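PDB 5GWA: beta-lactamase from Serratia marcescens, which probably hydrolyses the amide bond of beta-lactam antibiotics as a class A, extended-spectrum beta-lactamase, and binds the inhibitor avibactam. Local coordinates for residues Leu27-Asn32 against Lys173-Glu178; Ala56-Leu61 against Asp186-Thr191. All coordinates share one frame; numbering follows the deposited sequence.

Contact 1 of 2, residues Leu27-Asn32 against Lys173-Glu178. With NA (sodium ion), chain R.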
loop_
_atom_site.group_PDB
_atom_site.type_symbol
_atom_site.label_atom_id
_atom_site.label_comp_id
_atom_site.label_asym_id
_atom_site.label_seq_id
_atom_site.Cartn_x
_atom_site.Cartn_y
_atom_site.Cartn_z
ATOM N N LEU A 27 27.271 14.784 5.512
ATOM C CA LEU A 27 27.962 15.393 6.647
ATOM C C LEU A 27 28.681 14.301 7.421
ATOM O O LEU A 27 28.057 13.339 7.902
ATOM C CB LEU A 27 26.936 16.080 7.531
ATOM C CG LEU A 27 27.242 17.236 8.453
ATOM C CD1 LEU A 27 28.094 18.282 7.705
ATOM C CD2 LEU A 27 25.920 17.854 8.907
ATOM N N GLY A 28 29.981 14.477 7.652
ATOM C CA GLY A 28 30.666 13.559 8.554
ATOM C C GLY A 28 30.130 13.682 9.969
ATOM O O GLY A 28 29.793 14.757 10.421
ATOM N N ILE A 29 30.111 12.567 10.713
ATOM C CA ILE A 29 29.627 12.603 12.070
ATOM C C ILE A 29 30.717 13.054 13.023
ATOM O O ILE A 29 30.518 13.935 13.860
ATOM C CB ILE A 29 29.060 11.247 12.528
ATOM C CG1 ILE A 29 27.836 10.842 11.689
ATOM C CG2 ILE A 29 28.628 11.323 13.968
ATOM C CD1 ILE A 29 26.742 11.882 11.685
ATOM N N GLU A 30 31.889 12.461 12.852
ATOM C CA GLU A 30 33.008 12.724 13.758
ATOM C C GLU A 30 33.959 13.777 13.195
ATOM O O GLU A 30 34.582 14.497 13.963
ATOM C CB GLU A 30 33.743 11.423 14.061
ATOM C CG GLU A 30 32.890 10.371 14.791
ATOM C CD GLU A 30 32.087 9.468 13.854
ATOM O OE1 GLU A 30 32.308 9.529 12.627
ATOM O OE2 GLU A 30 31.354 8.633 14.388
ATOM N N ASP A 31 33.997 13.942 11.887
ATOM C CA ASP A 31 34.942 14.901 11.286
ATOM C C ASP A 31 34.168 15.992 10.534
ATOM O O ASP A 31 32.945 16.077 10.658
ATOM C CB ASP A 31 35.953 14.175 10.400
ATOM C CG ASP A 31 35.367 13.699 9.098
ATOM O OD1 ASP A 31 34.262 14.152 8.722
ATOM O OD2 ASP A 31 36.026 12.874 8.438
ATOM N N ASN A 32 34.879 16.859 9.808
ATOM C CA ASN A 32 34.285 18.069 9.249
ATOM C C ASN A 32 33.835 17.961 7.801
ATOM O O ASN A 32 33.570 18.980 7.147
ATOM C CB ASN A 32 35.276 19.218 9.383
ATOM C CG ASN A 32 35.701 19.427 10.816
ATOM O OD1 ASN A 32 34.881 19.792 11.664
ATOM N ND2 ASN A 32 36.949 19.082 11.124
ATOM N N LYS A 173 22.759 15.514 14.596
ATOM C CA LYS A 173 22.263 15.827 15.953
ATOM C C LYS A 173 21.752 14.548 16.582
ATOM O O LYS A 173 22.064 14.189 17.724
ATOM C CB LYS A 173 21.144 16.854 15.894
ATOM C CG LYS A 173 21.606 18.251 15.518
ATOM C CD LYS A 173 20.501 19.270 15.738
ATOM C CE LYS A 173 20.934 20.657 15.315
ATOM N NZ LYS A 173 21.604 21.322 16.472
ATOM N N PHE A 174 21.004 13.781 15.794
ATOM C CA PHE A 174 20.469 12.525 16.313
ATOM C C PHE A 174 21.587 11.523 16.646
ATOM O O PHE A 174 21.546 10.901 17.723
ATOM C CB PHE A 174 19.513 11.903 15.281
ATOM C CG PHE A 174 19.249 10.445 15.491
ATOM C CD1 PHE A 174 18.517 10.016 16.571
ATOM C CD2 PHE A 174 19.657 9.510 14.547
ATOM C CE1 PHE A 174 18.277 8.680 16.766
ATOM C CE2 PHE A 174 19.412 8.160 14.741
ATOM C CZ PHE A 174 18.668 7.756 15.830
ATOM N N TYR A 175 22.525 11.301 15.718
ATOM C CA TYR A 175 23.507 10.227 15.871
ATOM C C TYR A 175 24.402 10.479 17.058
ATOM O O TYR A 175 24.856 9.530 17.712
ATOM C CB TYR A 175 24.365 10.009 14.602
ATOM C CG TYR A 175 24.945 8.644 14.573
ATOM C CD1 TYR A 175 24.214 7.578 14.094
ATOM C CD2 TYR A 175 26.161 8.362 15.194
ATOM C CE1 TYR A 175 24.692 6.279 14.139
ATOM C CE2 TYR A 175 26.636 7.057 15.261
ATOM C CZ TYR A 175 25.895 6.016 14.742
ATOM O OH TYR A 175 26.295 4.686 14.826
ATOM N N LYS A 176 24.641 11.744 17.338
ATOM C CA LYS A 176 25.462 12.110 18.468
ATOM C C LYS A 176 24.635 12.080 19.747
ATOM O O LYS A 176 25.137 12.439 20.812
ATOM C CB LYS A 176 26.089 13.483 18.260
ATOM C CG LYS A 176 27.027 13.533 17.054
ATOM C CD LYS A 176 27.600 14.915 16.817
ATOM C CE LYS A 176 28.583 15.304 17.915
ATOM N NZ LYS A 176 29.419 16.466 17.489
ATOM N N ASN A 177 23.437 11.496 19.661
ATOM C CA ASN A 177 22.469 11.482 20.764
ATOM C C ASN A 177 22.350 12.803 21.490
ATOM O O ASN A 177 22.375 12.852 22.737
ATOM C CB ASN A 177 22.711 10.314 21.726
ATOM C CG ASN A 177 21.545 10.087 22.664
ATOM O OD1 ASN A 177 21.719 9.561 23.757
ATOM N ND2 ASN A 177 20.362 10.525 22.262
ATOM N N GLU A 178 22.072 13.853 20.714
ATOM C CA GLU A 178 21.762 15.179 21.226
ATOM C C GLU A 178 20.267 15.451 21.342
ATOM O O GLU A 178 19.872 16.577 21.667
ATOM C CB GLU A 178 22.370 16.261 20.328
ATOM C CG GLU A 178 23.888 16.254 20.286
ATOM C CD GLU A 178 24.500 17.295 19.351
ATOM O OE1 GLU A 178 23.760 18.060 18.695
ATOM O OE2 GLU A 178 25.750 17.352 19.286
HETATM NA NA NA R . 33.179 11.096 10.317
#

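Contact 2 of 2, residues Ala56-Leu61 against Asp186-Thr191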
loop_
_atom_site.group_PDB
_atom_site.type_symbol
_atom_site.label_atom_id
_atom_site.label_comp_id
_atom_site.label_asym_id
_atom_site.label_seq_id
_atom_site.Cartn_x
_atom_site.Cartn_y
_atom_site.Cartn_z
ATOM N N ALA A 56 10.004 12.961 17.455
ATOM C CA ALA A 56 9.056 13.703 18.280
ATOM C C ALA A 56 8.302 12.735 19.203
ATOM O O ALA A 56 7.984 13.057 20.350
ATOM C CB ALA A 56 8.098 14.489 17.416
ATOM N N VAL A 57 7.866 11.612 18.649
ATOM C CA VAL A 57 7.197 10.604 19.479
ATOM C C VAL A 57 8.043 10.115 20.646
ATOM O O VAL A 57 7.568 10.032 21.793
ATOM C CB VAL A 57 6.766 9.415 18.612
ATOM C CG1 VAL A 57 6.244 8.266 19.450
ATOM C CG2 VAL A 57 5.710 9.888 17.656
ATOM N N LEU A 58 9.295 9.767 20.383
ATOM C CA LEU A 58 10.116 9.179 21.430
ATOM C C LEU A 58 10.476 10.234 22.460
ATOM O O LEU A 58 10.659 9.897 23.604
ATOM C CB LEU A 58 11.385 8.551 20.845
ATOM C CG LEU A 58 11.095 7.257 20.095
ATOM C CD1 LEU A 58 12.294 6.890 19.213
ATOM C CD2 LEU A 58 10.768 6.118 21.058
ATOM N N ASP A 59 10.608 11.480 22.033
ATOM C CA ASP A 59 10.808 12.596 22.978
ATOM C C ASP A 59 9.615 12.705 23.916
ATOM O O ASP A 59 9.779 12.969 25.127
ATOM C CB ASP A 59 11.031 13.912 22.261
ATOM C CG ASP A 59 11.171 15.089 23.219
ATOM O OD1 ASP A 59 12.242 15.170 23.856
ATOM O OD2 ASP A 59 10.322 15.990 23.175
ATOM N N LYS A 60 8.413 12.653 23.339
ATOM C CA LYS A 60 7.198 12.761 24.127
ATOM C C LYS A 60 7.147 11.628 25.130
ATOM O O LYS A 60 6.862 11.861 26.302
ATOM C CB LYS A 60 5.958 12.735 23.221
ATOM C CG LYS A 60 4.636 12.752 23.989
ATOM C CD LYS A 60 3.480 13.093 23.049
ATOM C CE LYS A 60 2.133 13.105 23.752
ATOM N NZ LYS A 60 1.903 14.404 24.432
ATOM N N LEU A 61 7.447 10.410 24.711
ATOM C CA LEU A 61 7.440 9.281 25.621
ATOM C C LEU A 61 8.508 9.494 26.706
ATOM O O LEU A 61 8.280 9.206 27.882
ATOM C CB LEU A 61 7.742 8.010 24.877
ATOM C CG LEU A 61 6.699 7.551 23.868
ATOM C CD1 LEU A 61 7.201 6.283 23.230
ATOM C CD2 LEU A 61 5.324 7.311 24.493
ATOM N N ASP A 186 18.985 4.450 21.327
ATOM C CA ASP A 186 19.356 3.098 20.973
ATOM C C ASP A 186 18.231 2.455 20.183
ATOM O O ASP A 186 18.460 1.730 19.232
ATOM C CB ASP A 186 19.650 2.260 22.238
ATOM C CG ASP A 186 21.065 2.450 22.748
ATOM O OD1 ASP A 186 21.971 2.483 21.889
ATOM O OD2 ASP A 186 21.259 2.552 23.996
ATOM N N PHE A 187 17.011 2.604 20.697
ATOM C CA PHE A 187 15.820 2.038 20.061
ATOM C C PHE A 187 15.582 2.537 18.639
ATOM O O PHE A 187 15.443 1.707 17.699
ATOM C CB PHE A 187 14.571 2.304 20.899
ATOM C CG PHE A 187 13.315 1.798 20.258
ATOM C CD1 PHE A 187 13.031 0.456 20.206
ATOM C CD2 PHE A 187 12.432 2.685 19.707
ATOM C CE1 PHE A 187 11.868 -0.012 19.599
ATOM C CE2 PHE A 187 11.236 2.226 19.142
ATOM C CZ PHE A 187 10.993 0.884 19.031
ATOM N N LEU A 188 15.652 3.839 18.458
ATOM C CA LEU A 188 15.438 4.384 17.105
ATOM C C LEU A 188 16.568 4.016 16.180
ATOM O O LEU A 188 16.334 3.597 15.004
ATOM C CB LEU A 188 15.237 5.878 17.140
ATOM C CG LEU A 188 14.943 6.506 15.774
ATOM C CD1 LEU A 188 13.779 5.827 15.037
ATOM C CD2 LEU A 188 14.744 7.990 15.913
ATOM N N LEU A 189 17.806 4.088 16.682
ATOM C CA LEU A 189 18.929 3.665 15.821
ATOM C C LEU A 189 18.818 2.217 15.393
ATOM O O LEU A 189 19.007 1.886 14.216
ATOM C CB LEU A 189 20.281 3.930 16.510
ATOM C CG LEU A 189 21.521 3.621 15.654
ATOM C CD1 LEU A 189 21.558 4.378 14.353
ATOM C CD2 LEU A 189 22.793 3.950 16.425
ATOM N N ASN A 190 18.521 1.291 16.330
ATOM C CA ASN A 190 18.384 -0.098 15.967
ATOM C C ASN A 190 17.270 -0.235 14.921
ATOM O O ASN A 190 17.406 -0.994 13.964
ATOM C CB ASN A 190 18.068 -0.970 17.186
ATOM C CG ASN A 190 19.300 -1.277 18.026
ATOM O OD1 ASN A 190 20.398 -1.384 17.522
ATOM N ND2 ASN A 190 19.079 -1.527 19.294
ATOM N N THR A 191 16.207 0.535 15.115
ATOM C CA THR A 191 15.030 0.416 14.247
ATOM C C THR A 191 15.398 0.868 12.792
ATOM O O THR A 191 15.075 0.183 11.788
ATOM C CB THR A 191 13.896 1.231 14.843
ATOM O OG1 THR A 191 13.543 0.668 16.135
ATOM C CG2 THR A 191 12.713 1.209 13.960
#

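Contact 1 of 2, residues Leu27-Asn32 against Lys173-Glu178
Ile29, just past the end of strand 21-28, faces Tyr175 at the end of helix 164-175, with their CA atoms 7.6 Å apart, a spacing bridged by side chains alone. Ile29 does this with one branch. Its CG2 lies anti to the backbone N (chi1 -63° places CG1 beside that N instead), and this methyl meets Tyr175 CD2 at 4.0 Å. It approaches the ring obliquely, the two side chains crossing at about a right angle. The same CG2 has Lys176 CG at 4.1 Å, where the lysine's aliphatic part runs past the isoleucine in the opposite direction. Ile29 is buried and Lys176 exposed, which makes the lysine the solvent side of the contact. Ile235 of strand 227-237 touches both Ile29 and Tyr175, and the Tyr175 ring also meets that of His243, their planes inclined at about 40°. One residue beyond Ile29, Glu30 turns to a sodium ion, bound by its OE1 at 2.9 Å and by the carbonyl oxygen of His243. The helix ends in a Schellman motif: Glu178 N bonds to Lys173 O at 3.0 Å and Asn177 N to Phe174 O at 2.8 Å, with Asn177 at positive phi (43°). A helix C-terminus packed against the turn after strand 21-28, next to the outermost strand 34-37, thus joins the five-stranded antiparallel sheet to the helical part of the class A beta-lactamase fold.

Contact 2 of 2, residues Ala56-Leu61 against Asp186-Thr191
Leu58 reaches from helix 49-63 to Phe187 and Leu188 of helix 182-193, a helix-to-helix contact within the helical part of the class A beta-lactamase fold. The nearest CA atoms, those of Leu58 and Leu188, are 8.4 Å apart, so side chains make the contact. The tight part is the fork of Leu58: CD1 meets Leu188 CB at 3.7 Å, while CD2 lies 4.0 Å from Phe187 CD2, approaching the ring obliquely. One leucine therefore touches two consecutive residues of the other helix, both of which direct their CB toward it. Only 120 Å² is buried between the segments, and further packing comes from Leu180 on Leu58 and from Ser101, Ile104 and Lys105 of helix 100-109 on Phe187. By contrast, the partly exposed Asp59 and Lys60 lie off the interface and form salt bridges with Lys63 and Glu64, in or next to their own helix. Phe187 has its CG anti to the backbone N (chi1 177°), which lays one ring face under Thr191 OG1, 3.8 Å above the plane and over the ring centre. That hydroxyl donates to Phe187 O at 2.7 Å from above the carbonyl plane, opposite the face approached by Thr191 N.

How the contacts relate
Contacts 1 and 2 have centres about 17 Å apart and meet through helices 164-175 and 182-193, which follow each other in the chain. Tyr175 CE1 packs on Leu189 CD1 at 3.7 Å, and Phe174 CE1 on Leu188 CD2 at 3.7 Å, so Leu188 serves both contact 2 and this junction. Phe174 also packs edge-to-face on Phe51 of helix 49-63, the helix that supplies Leu58. The segments alternate along the chain, 27-32, 56-61, 173-178 and 186-191, so the two contacts cross along the chain. Neither touches the inhibitor: the Leu188 side chain is about 13 Å from bound avibactam, whose pocket includes Ser47 and Lys50.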